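Local coordinates for protein acyl-coenzyme A oxidase 3 (Yarrowia lipolytica, PDB 5YS9) that oxidises acyl-CoA esters of different chain lengths to 2-trans-enoyl-CoA with FAD as cofactor, passing the electrons to oxygen to give hydrogen peroxide in peroxisomal beta-oxidation, at residues L562-Y567 with L585-T590; G72-M76 with G437-F441; C473-R477 with I522-D527; L58-L62 with L106-H111. Residue numbers count along the deposited sequence, not the author numbering.

Overall arrangement
From the N terminus, helix 49-63 supplies the first half of contact 4, which closes a 43-residue, half-helical loop within the N-terminal region when helix 101-111 packs across it. Before that loop closes, the turn at 72-76 leaves for contact 2, whose partner, 437-441, comes some 360 residues later in the C-alpha1 region; contacts 4 and 2 therefore cross along the chain, with nearest atoms about 7 Å apart. Contact 3 closes a 44-residue loop, joining the end of helix 458-477 to helix 507-534, and contact 1 closes a 17-residue connection between helices 547-573 and 579-596. These two follow in series. Contacts 2 and 3 lie on opposite sides of the chain's centre, centres 50 Å apart.

Contact 1. Residues L562-Y567 with L585-T590; sequences LVTAFY and LANLFT
Phe566 lays one face of its ring over Ala586: the Ala586 CB lies 3.9 Å from the ring centroid, 11° off the normal, a CH-pi contact, and Phe566 CE2 reaches Ala586 CA at 3.6 Å. Both segments are helical, and their axes run antiparallel at 173° and 10.1 Å apart, with Phe566 opposite Ala586 (CA atoms 6.5 Å apart) and Val563 opposite Thr590 (6.1 Å). The t rotamer of Phe566 sends its ring across the interface, where CZ comes within 3.9 Å of Leu585 CB. Phe589, also t, reaches back to meet Leu562 (CB to CE2 of Phe589, 3.8 Å) and Val563 (CG2 to the same CE2, 3.8 Å). Tyr567 is m; its CE1 presses on Ala586 CB at 3.3 Å, and its OH donates to Asn587 OD1 at 2.6 Å. Thr590, m, turns OG1 back to Ala586 O (3.0 Å) while touching Val563 CG1 at 3.6 Å. This is antiparallel helix packing between consecutive long helices of the C-terminal region, with small Ala586 admitting two aromatic rings. Around the pair, helix 349-385 meets Phe566 and Leu585, helix 507-534 meets Tyr567 and Thr590, and helix 609-628 packs on Leu585 and Leu588.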
loop_
_atom_site.group_PDB
_atom_site.type_symbol
_atom_site.label_atom_id
_atom_site.label_comp_id
_atom_site.label_asym_id
_atom_site.label_seq_id
_atom_site.Cartn_x
_atom_site.Cartn_y
_atom_site.Cartn_z
ATOM N N LEU A 562 -4.281 -1.116 22.658
ATOM C CA LEU A 562 -3.009 -0.386 22.364
ATOM C C LEU A 562 -2.773 0.794 23.300
ATOM O O LEU A 562 -1.685 0.983 23.780
ATOM C CB LEU A 562 -2.994 0.139 20.901
ATOM C CG LEU A 562 -2.802 -0.928 19.808
ATOM C CD1 LEU A 562 -3.410 -0.525 18.481
ATOM C CD2 LEU A 562 -1.323 -1.230 19.658
ATOM N N VAL A 563 -3.817 1.587 23.524
ATOM C CA VAL A 563 -3.798 2.725 24.447
ATOM C C VAL A 563 -3.474 2.243 25.874
ATOM O O VAL A 563 -2.587 2.744 26.549
ATOM C CB VAL A 563 -5.189 3.422 24.421
ATOM C CG1 VAL A 563 -5.343 4.443 25.553
ATOM C CG2 VAL A 563 -5.455 4.057 23.055
ATOM N N THR A 564 -4.216 1.251 26.326
ATOM C CA THR A 564 -4.044 0.715 27.662
ATOM C C THR A 564 -2.650 0.159 27.866
ATOM O O THR A 564 -1.967 0.525 28.825
ATOM C CB THR A 564 -5.164 -0.289 27.942
ATOM O OG1 THR A 564 -6.308 0.494 28.243
ATOM C CG2 THR A 564 -4.881 -1.171 29.095
ATOM N N ALA A 565 -2.201 -0.672 26.936
ATOM C CA ALA A 565 -0.876 -1.280 27.067
ATOM C C ALA A 565 0.255 -0.262 27.061
ATOM O O ALA A 565 1.221 -0.420 27.820
ATOM C CB ALA A 565 -0.658 -2.329 26.003
ATOM N N PHE A 566 0.136 0.796 26.253
ATOM C CA PHE A 566 1.151 1.852 26.288
ATOM C C PHE A 566 1.285 2.467 27.703
ATOM O O PHE A 566 2.361 2.456 28.297
ATOM C CB PHE A 566 0.832 2.935 25.234
ATOM C CG PHE A 566 2.045 3.667 24.671
ATOM C CD1 PHE A 566 3.303 3.653 25.289
ATOM C CD2 PHE A 566 1.897 4.433 23.522
ATOM C CE1 PHE A 566 4.377 4.374 24.755
ATOM C CE2 PHE A 566 2.971 5.156 22.985
ATOM C CZ PHE A 566 4.199 5.133 23.606
ATOM N N TYR A 567 0.175 2.952 28.253
ATOM C CA TYR A 567 0.170 3.577 29.603
ATOM C C TYR A 567 0.597 2.631 30.738
ATOM O O TYR A 567 1.453 2.989 31.561
ATOM C CB TYR A 567 -1.200 4.199 29.874
ATOM C CG TYR A 567 -1.480 5.449 29.047
ATOM C CD1 TYR A 567 -0.583 6.515 29.027
ATOM C CD2 TYR A 567 -2.661 5.584 28.289
ATOM C CE1 TYR A 567 -0.843 7.672 28.291
ATOM C CE2 TYR A 567 -2.933 6.748 27.549
ATOM C CZ TYR A 567 -2.012 7.779 27.554
ATOM O OH TYR A 567 -2.259 8.938 26.865
ATOM N N LEU A 585 4.634 10.904 24.051
ATOM C CA LEU A 585 4.358 9.976 22.947
ATOM C C LEU A 585 2.980 9.361 23.077
ATOM O O LEU A 585 2.205 9.393 22.116
ATOM C CB LEU A 585 5.362 8.811 22.888
ATOM C CG LEU A 585 6.516 8.852 21.892
ATOM C CD1 LEU A 585 7.107 7.446 21.770
ATOM C CD2 LEU A 585 6.089 9.369 20.518
ATOM N N ALA A 586 2.715 8.792 24.267
ATOM C CA ALA A 586 1.452 8.069 24.552
ATOM C C ALA A 586 0.223 8.967 24.366
ATOM O O ALA A 586 -0.750 8.588 23.708
ATOM C CB ALA A 586 1.477 7.466 25.949
ATOM N N ASN A 587 0.305 10.181 24.885
ATOM C CA ASN A 587 -0.794 11.158 24.710
ATOM C C ASN A 587 -1.046 11.497 23.285
ATOM O O ASN A 587 -2.201 11.615 22.905
ATOM C CB ASN A 587 -0.550 12.443 25.505
ATOM C CG ASN A 587 -0.803 12.263 26.991
ATOM O OD1 ASN A 587 -0.956 11.142 27.498
ATOM N ND2 ASN A 587 -0.879 13.369 27.685
ATOM N N LEU A 588 0.026 11.626 22.493
ATOM C CA LEU A 588 -0.099 11.900 21.042
ATOM C C LEU A 588 -0.788 10.724 20.386
ATOM O O LEU A 588 -1.797 10.899 19.711
ATOM C CB LEU A 588 1.258 12.177 20.391
ATOM C CG LEU A 588 1.276 12.530 18.896
ATOM C CD1 LEU A 588 0.266 13.639 18.480
ATOM C CD2 LEU A 588 2.689 12.912 18.499
ATOM N N PHE A 589 -0.305 9.511 20.658
ATOM C CA PHE A 589 -0.973 8.336 20.133
ATOM C C PHE A 589 -2.476 8.402 20.425
ATOM O O PHE A 589 -3.314 8.331 19.509
ATOM C CB PHE A 589 -0.355 7.042 20.685
ATOM C CG PHE A 589 -1.058 5.809 20.228
ATOM C CD1 PHE A 589 -1.098 5.481 18.872
ATOM C CD2 PHE A 589 -1.747 4.999 21.134
ATOM C CE1 PHE A 589 -1.803 4.350 18.435
ATOM C CE2 PHE A 589 -2.428 3.860 20.700
ATOM C CZ PHE A 589 -2.445 3.532 19.354
ATOM N N THR A 590 -2.791 8.597 21.695
ATOM C CA THR A 590 -4.111 8.374 22.179
ATOM C C THR A 590 -5.063 9.482 21.697
ATOM O O THR A 590 -6.209 9.203 21.278
ATOM C CB THR A 590 -4.108 8.217 23.717
ATOM O OG1 THR A 590 -3.350 7.055 24.104
ATOM C CG2 THR A 590 -5.521 8.075 24.242
#

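Contact 2. Residues G72-M76 with G437-F441; sequences GDYDM and GYNGF
Gly72 and Asp73 lead into a loop-to-loop contact that joins the N-terminal region of the acyl-CoA oxidase fold to the C-alpha1 region. Segment 72-76 is an irregular loop whose turn is closed by Met76 N bonding to Asp73 O at 3.3 Å. Tyr74 points toward the 3-10 turn 437-439, its CA 6.2 Å from that of Gly437. With chi1 m and chi2 -67°, its ring receives Gly437 O over one face, CD1 to O 3.1 Å; CE2 lies 3.5 Å from Tyr438 O, and CD2 is 3.9 Å from Tyr438 CD1. The hydroxyl passes 3.4 Å from Gly440 CA and bonds to Asn645 O. A CB on Gly440 would clash with that hydroxyl, and its phi/psi of 85/-23 likewise suits glycine; it takes the N-cap position before helix 441-448, with its N bonded to Gly437 O at 3.1 Å. Next comes Asp75, chi1 m, whose OD2 bonds to Gln666. Tyr438, also m, has its CB directed away but its ring end returning; its hydroxyl also meets Asn667 and the Lys252 backbone N of the second subunit. Tyr438 OH donates to Asp75 OD1 at 2.7 Å.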
loop_
_atom_site.group_PDB
_atom_site.type_symbol
_atom_site.label_atom_id
_atom_site.label_comp_id
_atom_site.label_asym_id
_atom_site.label_seq_id
_atom_site.Cartn_x
_atom_site.Cartn_y
_atom_site.Cartn_z
ATOM N N GLY A 72 23.238 -5.123 -1.445
ATOM C CA GLY A 72 22.951 -5.227 -2.884
ATOM C C GLY A 72 21.721 -6.014 -3.251
ATOM O O GLY A 72 21.532 -6.352 -4.412
ATOM N N ASP A 73 20.853 -6.278 -2.274
ATOM C CA ASP A 73 19.669 -7.088 -2.509
ATOM C C ASP A 73 18.605 -6.357 -3.367
ATOM O O ASP A 73 17.775 -7.018 -3.987
ATOM C CB ASP A 73 19.051 -7.571 -1.184
ATOM C CG ASP A 73 19.909 -8.591 -0.430
ATOM O OD1 ASP A 73 21.042 -8.894 -0.822
ATOM O OD2 ASP A 73 19.448 -9.100 0.594
ATOM N N TYR A 74 18.616 -5.026 -3.440
ATOM C CA TYR A 74 17.556 -4.367 -4.196
ATOM C C TYR A 74 17.630 -4.661 -5.719
ATOM O O TYR A 74 16.614 -4.664 -6.396
ATOM C CB TYR A 74 17.456 -2.865 -3.888
ATOM C CG TYR A 74 17.226 -2.514 -2.421
ATOM C CD1 TYR A 74 16.000 -2.832 -1.743
ATOM C CD2 TYR A 74 18.209 -1.856 -1.696
ATOM C CE1 TYR A 74 15.813 -2.492 -0.394
ATOM C CE2 TYR A 74 18.052 -1.535 -0.338
ATOM C CZ TYR A 74 16.851 -1.847 0.303
ATOM O OH TYR A 74 16.756 -1.446 1.598
ATOM N N ASP A 75 18.822 -4.970 -6.221
ATOM C CA ASP A 75 19.061 -5.157 -7.622
ATOM C C ASP A 75 19.000 -6.622 -8.021
ATOM O O ASP A 75 19.230 -6.952 -9.198
ATOM C CB ASP A 75 20.457 -4.632 -7.992
ATOM C CG ASP A 75 20.601 -3.112 -7.819
ATOM O OD1 ASP A 75 19.963 -2.401 -8.612
ATOM O OD2 ASP A 75 21.372 -2.643 -6.920
ATOM N N MET A 76 18.730 -7.504 -7.066
ATOM C CA MET A 76 18.809 -8.947 -7.305
ATOM C C MET A 76 17.550 -9.438 -7.965
ATOM O O MET A 76 16.480 -9.237 -7.394
ATOM C CB MET A 76 18.944 -9.739 -5.993
ATOM C CG MET A 76 20.328 -9.794 -5.419
ATOM S SD MET A 76 20.386 -11.005 -4.100
ATOM C CE MET A 76 21.957 -10.569 -3.380
ATOM N N GLY A 437 14.334 2.373 -5.134
ATOM C CA GLY A 437 14.498 1.037 -4.549
ATOM C C GLY A 437 15.523 0.964 -3.397
ATOM O O GLY A 437 15.376 0.156 -2.482
ATOM N N TYR A 438 16.567 1.781 -3.454
ATOM C CA TYR A 438 17.651 1.757 -2.437
ATOM C C TYR A 438 17.200 2.291 -1.075
ATOM O O TYR A 438 17.809 1.993 -0.069
ATOM C CB TYR A 438 18.941 2.482 -2.960
ATOM C CG TYR A 438 19.338 1.918 -4.295
ATOM C CD1 TYR A 438 19.666 0.546 -4.417
ATOM C CD2 TYR A 438 19.294 2.696 -5.463
ATOM C CE1 TYR A 438 19.949 -0.014 -5.659
ATOM C CE2 TYR A 438 19.597 2.137 -6.701
ATOM C CZ TYR A 438 19.922 0.794 -6.785
ATOM O OH TYR A 438 20.213 0.237 -7.994
ATOM N N ASN A 439 16.136 3.083 -1.041
ATOM C CA ASN A 439 15.622 3.518 0.226
ATOM C C ASN A 439 14.635 2.525 0.869
ATOM O O ASN A 439 14.117 2.805 1.922
ATOM C CB ASN A 439 15.089 4.919 0.100
ATOM C CG ASN A 439 16.200 5.908 -0.172
ATOM O OD1 ASN A 439 17.212 5.898 0.536
ATOM N ND2 ASN A 439 16.053 6.731 -1.212
ATOM N N GLY A 440 14.401 1.366 0.236
ATOM C CA GLY A 440 13.818 0.192 0.869
ATOM C C GLY A 440 12.314 0.106 0.933
ATOM O O GLY A 440 11.764 -0.995 1.049
ATOM N N PHE A 441 11.631 1.239 0.847
ATOM C CA PHE A 441 10.167 1.251 0.937
ATOM C C PHE A 441 9.475 0.222 0.029
ATOM O O PHE A 441 8.600 -0.510 0.476
ATOM C CB PHE A 441 9.622 2.637 0.642
ATOM C CG PHE A 441 10.162 3.723 1.543
ATOM C CD1 PHE A 441 9.710 3.849 2.848
ATOM C CD2 PHE A 441 11.105 4.639 1.074
ATOM C CE1 PHE A 441 10.206 4.828 3.671
ATOM C CE2 PHE A 441 11.598 5.645 1.899
ATOM C CZ PHE A 441 11.137 5.734 3.192
#

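Contact 3. Residues C473-R477 with I522-D527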
loop_
_atom_site.group_PDB
_atom_site.type_symbol
_atom_site.label_atom_id
_atom_site.label_comp_id
_atom_site.label_asym_id
_atom_site.label_seq_id
_atom_site.Cartn_x
_atom_site.Cartn_y
_atom_site.Cartn_z
ATOM N N CYS A 473 -19.735 -10.658 26.028
ATOM C CA CYS A 473 -20.665 -9.704 26.606
ATOM C C CYS A 473 -21.975 -10.393 26.981
ATOM O O CYS A 473 -22.416 -10.241 28.093
ATOM C CB CYS A 473 -20.936 -8.591 25.615
ATOM S SG CYS A 473 -22.124 -7.272 26.052
ATOM N N LEU A 474 -22.564 -11.160 26.061
ATOM C CA LEU A 474 -23.796 -11.955 26.322
ATOM C C LEU A 474 -23.612 -13.020 27.424
ATOM O O LEU A 474 -24.444 -13.116 28.312
ATOM C CB LEU A 474 -24.298 -12.612 25.030
ATOM C CG LEU A 474 -25.670 -13.291 25.023
ATOM C CD1 LEU A 474 -26.836 -12.408 25.505
ATOM C CD2 LEU A 474 -25.937 -13.743 23.603
ATOM N N GLY A 475 -22.510 -13.777 27.402
ATOM C CA GLY A 475 -22.196 -14.693 28.507
ATOM C C GLY A 475 -22.007 -14.005 29.866
ATOM O O GLY A 475 -22.301 -14.604 30.896
ATOM N N HIS A 476 -21.522 -12.778 29.884
ATOM C CA HIS A 476 -21.466 -12.012 31.112
ATOM C C HIS A 476 -22.847 -11.685 31.677
ATOM O O HIS A 476 -23.076 -11.767 32.867
ATOM C CB HIS A 476 -20.667 -10.736 30.893
ATOM C CG HIS A 476 -20.510 -9.901 32.121
ATOM N ND1 HIS A 476 -19.821 -10.332 33.228
ATOM C CD2 HIS A 476 -20.954 -8.663 32.416
ATOM C CE1 HIS A 476 -19.854 -9.398 34.154
ATOM N NE2 HIS A 476 -20.534 -8.374 33.686
ATOM N N ARG A 477 -23.762 -11.323 30.796
ATOM C CA ARG A 477 -25.115 -10.945 31.158
ATOM C C ARG A 477 -25.846 -12.121 31.769
ATOM O O ARG A 477 -26.782 -11.955 32.525
ATOM C CB ARG A 477 -25.871 -10.431 29.946
ATOM C CG ARG A 477 -25.214 -9.268 29.248
ATOM C CD ARG A 477 -26.196 -8.644 28.296
ATOM N NE ARG A 477 -25.688 -7.442 27.675
ATOM C CZ ARG A 477 -26.241 -6.866 26.620
ATOM N NH1 ARG A 477 -27.314 -7.383 26.073
ATOM N NH2 ARG A 477 -25.714 -5.774 26.114
ATOM N N ILE A 522 -19.916 -2.543 21.747
ATOM C CA ILE A 522 -20.157 -3.964 22.064
ATOM C C ILE A 522 -21.516 -4.231 22.745
ATOM O O ILE A 522 -22.216 -5.191 22.389
ATOM C CB ILE A 522 -19.028 -4.531 22.956
ATOM C CG1 ILE A 522 -17.731 -4.548 22.167
ATOM C CG2 ILE A 522 -19.373 -5.945 23.485
ATOM C CD1 ILE A 522 -16.488 -4.724 23.005
ATOM N N GLN A 523 -21.880 -3.415 23.733
ATOM C CA GLN A 523 -23.211 -3.570 24.363
ATOM C C GLN A 523 -24.347 -3.382 23.335
ATOM O O GLN A 523 -25.315 -4.166 23.344
ATOM C CB GLN A 523 -23.414 -2.622 25.550
ATOM C CG GLN A 523 -22.404 -2.737 26.713
ATOM C CD GLN A 523 -22.487 -4.007 27.528
ATOM O OE1 GLN A 523 -23.432 -4.765 27.401
ATOM N NE2 GLN A 523 -21.485 -4.241 28.377
ATOM N N ARG A 524 -24.235 -2.396 22.442
ATOM C CA ARG A 524 -25.332 -2.144 21.466
ATOM C C ARG A 524 -25.410 -3.286 20.451
ATOM O O ARG A 524 -26.499 -3.790 20.142
ATOM C CB ARG A 524 -25.214 -0.768 20.779
ATOM C CG ARG A 524 -25.888 0.351 21.599
ATOM C CD ARG A 524 -25.534 1.782 21.176
ATOM N NE ARG A 524 -24.743 1.790 19.941
ATOM C CZ ARG A 524 -23.448 2.113 19.826
ATOM N NH1 ARG A 524 -22.728 2.556 20.851
ATOM N NH2 ARG A 524 -22.872 2.010 18.637
ATOM N N ALA A 525 -24.246 -3.726 19.994
ATOM C CA ALA A 525 -24.159 -4.889 19.099
ATOM C C ALA A 525 -24.692 -6.157 19.767
ATOM O O ALA A 525 -25.359 -6.943 19.126
ATOM C CB ALA A 525 -22.723 -5.110 18.606
ATOM N N THR A 526 -24.378 -6.358 21.035
ATOM C CA THR A 526 -24.916 -7.494 21.761
ATOM C C THR A 526 -26.447 -7.371 21.920
ATOM O O THR A 526 -27.144 -8.360 21.705
ATOM C CB THR A 526 -24.244 -7.659 23.110
ATOM O OG1 THR A 526 -22.826 -7.703 22.927
ATOM C CG2 THR A 526 -24.704 -8.960 23.776
ATOM N N ASP A 527 -26.952 -6.167 22.240
ATOM C CA ASP A 527 -28.421 -5.913 22.291
ATOM C C ASP A 527 -29.122 -6.299 20.981
ATOM O O ASP A 527 -30.181 -6.958 21.025
ATOM C CB ASP A 527 -28.780 -4.432 22.580
ATOM C CG ASP A 527 -28.438 -3.997 24.001
ATOM O OD1 ASP A 527 -28.216 -4.851 24.875
ATOM O OD2 ASP A 527 -28.344 -2.777 24.240
#
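Arg477 does most of the bonding here. Its NH2 donates to Gln523 OE1 at 2.8 Å with a nearly straight N-H...O angle of 175°, which takes one of its two hydrogens. The other is shared between two bent bonds: to Gln523 O at 3.2 Å (135°), a carbonyl that already accepts Asp527 N at 2.8 Å, and to Asp527 OD1 at 2.9 Å (131°). NH1 reaches the same Asp527 OD1 at 2.9 Å, so one carboxylate oxygen takes both arms in a salt bridge. Thr526 CG2 lies over a face of the guanidinium, 3.8 Å from NH1. The contact joins the last turn of helix 458-477 to helix 507-534 in the helical C-terminal part of the acyl-CoA oxidase fold; the axes of segments 473-477 and 522-527 cross at -78°, 10.4 Å apart. Thr526 OG1 donates to Ile522 O at 2.6 Å, a carbonyl that also accepts Thr526 N at 2.8 Å. Cys473 CB lies 3.7 Å from Ile522 CG2, and Ile522 also packs on Cys553 of helix 547-573.

Contact 4. Residues L58-L62 with L106-H111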
loop_
_atom_site.group_PDB
_atom_site.type_symbol
_atom_site.label_atom_id
_atom_site.label_comp_id
_atom_site.label_asym_id
_atom_site.label_seq_id
_atom_site.Cartn_x
_atom_site.Cartn_y
_atom_site.Cartn_z
ATOM N N LEU A 58 23.079 -9.875 19.135
ATOM C CA LEU A 58 22.484 -10.499 17.974
ATOM C C LEU A 58 22.559 -9.643 16.723
ATOM O O LEU A 58 22.844 -10.145 15.656
ATOM C CB LEU A 58 21.033 -10.846 18.265
ATOM C CG LEU A 58 20.766 -11.936 19.293
ATOM C CD1 LEU A 58 19.283 -12.080 19.533
ATOM C CD2 LEU A 58 21.364 -13.253 18.863
ATOM N N MET A 59 22.296 -8.353 16.858
ATOM C CA MET A 59 22.305 -7.456 15.719
ATOM C C MET A 59 23.684 -7.355 15.104
ATOM O O MET A 59 23.836 -7.391 13.904
ATOM C CB MET A 59 21.822 -6.070 16.133
ATOM C CG MET A 59 20.324 -5.872 16.020
ATOM S SD MET A 59 19.704 -4.433 16.888
ATOM C CE MET A 59 19.075 -3.501 15.517
ATOM N N THR A 60 24.690 -7.238 15.951
ATOM C CA THR A 60 26.071 -7.193 15.499
ATOM C C THR A 60 26.552 -8.495 14.855
ATOM O O THR A 60 27.337 -8.469 13.940
ATOM C CB THR A 60 27.059 -6.519 16.495
ATOM O OG1 THR A 60 28.203 -7.341 16.694
ATOM C CG2 THR A 60 26.432 -6.243 17.798
ATOM N N GLU A 61 26.070 -9.625 15.342
ATOM C CA GLU A 61 26.367 -10.915 14.742
ATOM C C GLU A 61 25.814 -11.048 13.336
ATOM O O GLU A 61 26.427 -11.634 12.474
ATOM C CB GLU A 61 25.838 -12.046 15.607
ATOM C CG GLU A 61 26.810 -12.518 16.661
ATOM C CD GLU A 61 26.146 -13.254 17.794
ATOM O OE1 GLU A 61 24.980 -13.628 17.662
ATOM O OE2 GLU A 61 26.798 -13.463 18.816
ATOM N N LEU A 62 24.620 -10.530 13.131
ATOM C CA LEU A 62 23.995 -10.551 11.827
ATOM C C LEU A 62 24.635 -9.637 10.803
ATOM O O LEU A 62 24.919 -10.027 9.689
ATOM C CB LEU A 62 22.526 -10.155 11.968
ATOM C CG LEU A 62 21.579 -11.101 12.695
ATOM C CD1 LEU A 62 20.356 -10.368 13.195
ATOM C CD2 LEU A 62 21.169 -12.235 11.795
ATOM N N LEU A 106 14.570 -14.282 18.363
ATOM C CA LEU A 106 14.852 -12.883 18.320
ATOM C C LEU A 106 15.898 -12.621 17.227
ATOM O O LEU A 106 15.818 -11.614 16.543
ATOM C CB LEU A 106 15.291 -12.428 19.695
ATOM C CG LEU A 106 14.872 -11.100 20.321
ATOM C CD1 LEU A 106 13.414 -10.702 20.122
ATOM C CD2 LEU A 106 15.207 -11.176 21.820
ATOM N N ARG A 107 16.805 -13.561 17.009
ATOM C CA ARG A 107 17.704 -13.484 15.875
ATOM C C ARG A 107 16.976 -13.545 14.537
ATOM O O ARG A 107 17.288 -12.791 13.639
ATOM C CB ARG A 107 18.740 -14.593 15.926
ATOM C CG ARG A 107 19.879 -14.394 14.944
ATOM C CD ARG A 107 20.679 -15.657 14.723
ATOM N NE ARG A 107 21.460 -16.024 15.889
ATOM C CZ ARG A 107 22.556 -15.401 16.265
ATOM N NH1 ARG A 107 23.006 -14.382 15.569
ATOM N NH2 ARG A 107 23.198 -15.792 17.339
ATOM N N SER A 108 16.004 -14.436 14.406
ATOM C CA SER A 108 15.228 -14.494 13.194
ATOM C C SER A 108 14.297 -13.256 12.995
ATOM O O SER A 108 13.998 -12.903 11.874
ATOM C CB SER A 108 14.530 -15.850 13.037
ATOM O OG SER A 108 13.312 -15.871 13.705
ATOM N N GLN A 109 13.918 -12.557 14.047
ATOM C CA GLN A 109 13.057 -11.367 13.920
ATOM C C GLN A 109 13.884 -10.106 13.576
ATOM O O GLN A 109 13.498 -9.251 12.771
ATOM C CB GLN A 109 12.333 -11.088 15.240
ATOM C CG GLN A 109 11.145 -11.951 15.626
ATOM C CD GLN A 109 10.548 -11.498 16.979
ATOM O OE1 GLN A 109 11.249 -11.483 18.022
ATOM N NE2 GLN A 109 9.279 -11.110 16.967
ATOM N N LEU A 110 15.006 -9.973 14.252
ATOM C CA LEU A 110 15.976 -8.947 13.917
ATOM C C LEU A 110 16.414 -9.022 12.428
ATOM O O LEU A 110 16.544 -7.998 11.776
ATOM C CB LEU A 110 17.196 -9.035 14.839
ATOM C CG LEU A 110 16.921 -8.732 16.327
ATOM C CD1 LEU A 110 18.079 -9.248 17.151
ATOM C CD2 LEU A 110 16.694 -7.242 16.553
ATOM N N HIS A 111 16.638 -10.231 11.936
ATOM C CA HIS A 111 17.092 -10.457 10.582
ATOM C C HIS A 111 15.996 -10.112 9.591
ATOM O O HIS A 111 16.308 -9.770 8.452
ATOM C CB HIS A 111 17.480 -11.932 10.405
ATOM C CG HIS A 111 18.153 -12.239 9.103
ATOM N ND1 HIS A 111 17.943 -13.414 8.417
ATOM C CD2 HIS A 111 19.030 -11.522 8.361
ATOM C CE1 HIS A 111 18.692 -13.418 7.327
ATOM N NE2 HIS A 111 19.350 -12.276 7.265
#
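Leu58, Leu62 and Leu110 form the apolar centre. Leu110 points toward helix 49-63 between them: its CD1 is 3.5 Å from Leu58 CB and its CB 3.8 Å from Leu62 CD1, while Met59 CG closes in on Leu110 CD2 at 3.9 Å. Leu62 also lies along the backbone of the other helix, with CD1 3.9 Å from Arg107 O and 3.9 Å from His111 N, and its CD2 is 4.0 Å from His111 CB. At the far end of the row, Leu58 CD1 meets Leu106 CB at 4.0 Å. The axes of segments 58-62 and 106-111 cross at -60°, 9.8 Å apart at closest approach, close enough for leucines to fill the gap; CA pairs run from Leu58 with Arg107 (6.0 Å) to Leu62 with His111 (7.0 Å). This is packing of two helices of the N-terminal region; Phe315 of helix 300-330 covers Leu106 and Leu110, and Phe643 of helix 641-644 covers Met59 and Leu62. Outward from the leucines, Arg107 lays its guanidinium over Leu58, with CD2 of Leu58 3.5 Å from NH2. Its edge meets Glu61: OE1 accepts from NH2 at 2.8 Å and from NH1 at 3.0 Å, a salt bridge, while NE of Arg107 pairs with Asp99. A buried arginine thus sits face-on against a leucine with its charge met by two acids.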